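Local atomic coordinates of glycosyl transferases group 1 family protein (PDB entry 5I45), a protein that probably transfers sugar residues as a GT-B type glycosyltransferase, the present chain being its C-terminal domain. Residues A[77-80]-A[81-84]. Sequence-based numbering, arbitrary orientation.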
loop_
_atom_site.group_PDB
_atom_site.type_symbol
_atom_site.label_atom_id
_atom_site.label_comp_id
_atom_site.label_asym_id
_atom_site.label_seq_id
_atom_site.Cartn_x
_atom_site.Cartn_y
_atom_site.Cartn_z
ATOM N N LYS A 77 5.336 -5.952 -16.054
ATOM C CA LYS A 77 6.243 -5.390 -15.072
ATOM C C LYS A 77 7.310 -4.518 -15.758
ATOM O O LYS A 77 7.590 -3.406 -15.293
ATOM C CB LYS A 77 6.865 -6.492 -14.236
ATOM C CG LYS A 77 7.845 -5.981 -13.203
ATOM C CD LYS A 77 8.323 -7.109 -12.314
ATOM C CE LYS A 77 9.422 -6.653 -11.377
ATOM N NZ LYS A 77 10.748 -6.762 -12.024
ATOM N N LYS A 78 7.850 -4.980 -16.886
ATOM C CA LYS A 78 8.836 -4.179 -17.628
ATOM C C LYS A 78 8.264 -2.824 -18.079
ATOM O O LYS A 78 8.949 -1.781 -18.011
ATOM C CB LYS A 78 9.342 -4.942 -18.836
ATOM C CG LYS A 78 10.474 -5.907 -18.544
ATOM C CD LYS A 78 10.957 -6.663 -19.787
ATOM C CE LYS A 78 11.084 -5.813 -21.055
ATOM N NZ LYS A 78 9.809 -5.586 -21.837
ATOM N N GLU A 79 7.006 -2.838 -18.531
ATOM C CA GLU A 79 6.364 -1.587 -18.959
ATOM C C GLU A 79 6.212 -0.658 -17.765
ATOM O O GLU A 79 6.404 0.533 -17.893
ATOM C CB GLU A 79 5.010 -1.851 -19.637
ATOM C CG GLU A 79 4.073 -0.658 -19.848
ATOM C CD GLU A 79 4.464 0.341 -20.942
ATOM O OE1 GLU A 79 5.546 0.165 -21.557
ATOM O OE2 GLU A 79 3.677 1.324 -21.209
ATOM N N LEU A 80 5.823 -1.191 -16.609
ATOM C CA LEU A 80 5.735 -0.341 -15.419
ATOM C C LEU A 80 7.092 0.273 -15.043
ATOM O O LEU A 80 7.177 1.460 -14.724
ATOM C CB LEU A 80 5.162 -1.128 -14.258
ATOM C CG LEU A 80 3.743 -1.641 -14.464
ATOM C CD1 LEU A 80 3.351 -2.385 -13.191
ATOM C CD2 LEU A 80 2.759 -0.558 -14.813
ATOM N N GLU A 81 8.136 -0.539 -15.105
ATOM C CA GLU A 81 9.499 -0.039 -14.805
ATOM C C GLU A 81 9.899 1.061 -15.772
ATOM O O GLU A 81 10.496 2.057 -15.356
ATOM C CB GLU A 81 10.511 -1.173 -14.809
ATOM C CG GLU A 81 10.329 -2.119 -13.642
ATOM C CD GLU A 81 11.029 -3.450 -13.824
ATOM O OE1 GLU A 81 11.357 -3.841 -14.966
ATOM O OE2 GLU A 81 11.236 -4.138 -12.809
ATOM N N GLN A 82 9.555 0.894 -17.049
ATOM C CA GLN A 82 9.791 1.934 -18.052
ATOM C C GLN A 82 9.052 3.207 -17.754
ATOM O O GLN A 82 9.604 4.295 -17.932
ATOM C CB GLN A 82 9.378 1.476 -19.482
ATOM C CG GLN A 82 9.377 2.565 -20.580
ATOM C CD GLN A 82 8.129 3.466 -20.661
ATOM O OE1 GLN A 82 8.250 4.678 -20.915
ATOM N NE2 GLN A 82 6.943 2.892 -20.456
ATOM N N LYS A 83 7.789 3.104 -17.364
ATOM C CA LYS A 83 7.004 4.300 -17.058
ATOM C C LYS A 83 7.692 5.091 -15.951
ATOM O O LYS A 83 7.785 6.298 -16.001
ATOM C CB LYS A 83 5.573 3.959 -16.600
ATOM C CG LYS A 83 4.609 3.469 -17.651
ATOM C CD LYS A 83 3.238 3.266 -17.019
ATOM C CE LYS A 83 2.250 2.656 -17.981
ATOM N NZ LYS A 83 1.971 3.536 -19.134
ATOM N N VAL A 84 8.153 4.395 -14.919
ATOM C CA VAL A 84 8.859 5.042 -13.813
ATOM C C VAL A 84 10.147 5.736 -14.276
ATOM O O VAL A 84 10.407 6.880 -13.905
ATOM C CB VAL A 84 9.164 4.013 -12.710
ATOM C CG1 VAL A 84 10.060 4.612 -11.650
ATOM C CG2 VAL A 84 7.875 3.495 -12.064
HETATM O O HOH W 1 11.773 -6.444 -15.203
HETATM O O HOH W 2 1.047 1.262 -20.673
HETATM O O HOH W 3 3.934 4.298 -20.844
#
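Two i to i+4 salt bridges, Lys77 with Glu81 and Glu79 with Lys83, link adjacent turns of helix 74-86. This helix is the crossover of a beta-alpha-beta unit, between parallel strands 61-66 and 93-96. The Lys77 chain runs straight and bends only at its last torsion (chi4 -87°). That bend brings NZ to 2.8 Å from Glu81 OE2, on the syn side but 32° out of the carboxylate plane. The other oxygen, Glu81 OE1, takes a water at 2.6 Å, and this water also bonds weakly to Lys77 NZ.

The second pair is looser. Glu79 OE2 lies 3.5 Å from Lys83 NZ, a long, weak salt bridge, and two waters bridge these same atoms. Gln82 lies alongside Glu79, and its NE2 makes a weak bond to Glu79 OE1 (3.3 Å). Beneath the side chains, four regular helical bonds run from Glu81 N to Lys77 O through Val84 N to Leu80 O. Leu80 and Val84 are buried against helix 44-57 and strand 93-96.

The chemistry implies one short ion pair and one long, weak pair supplemented by two waters, set on two flanks of the helix, with Leu80 and Val84 turned into the domain.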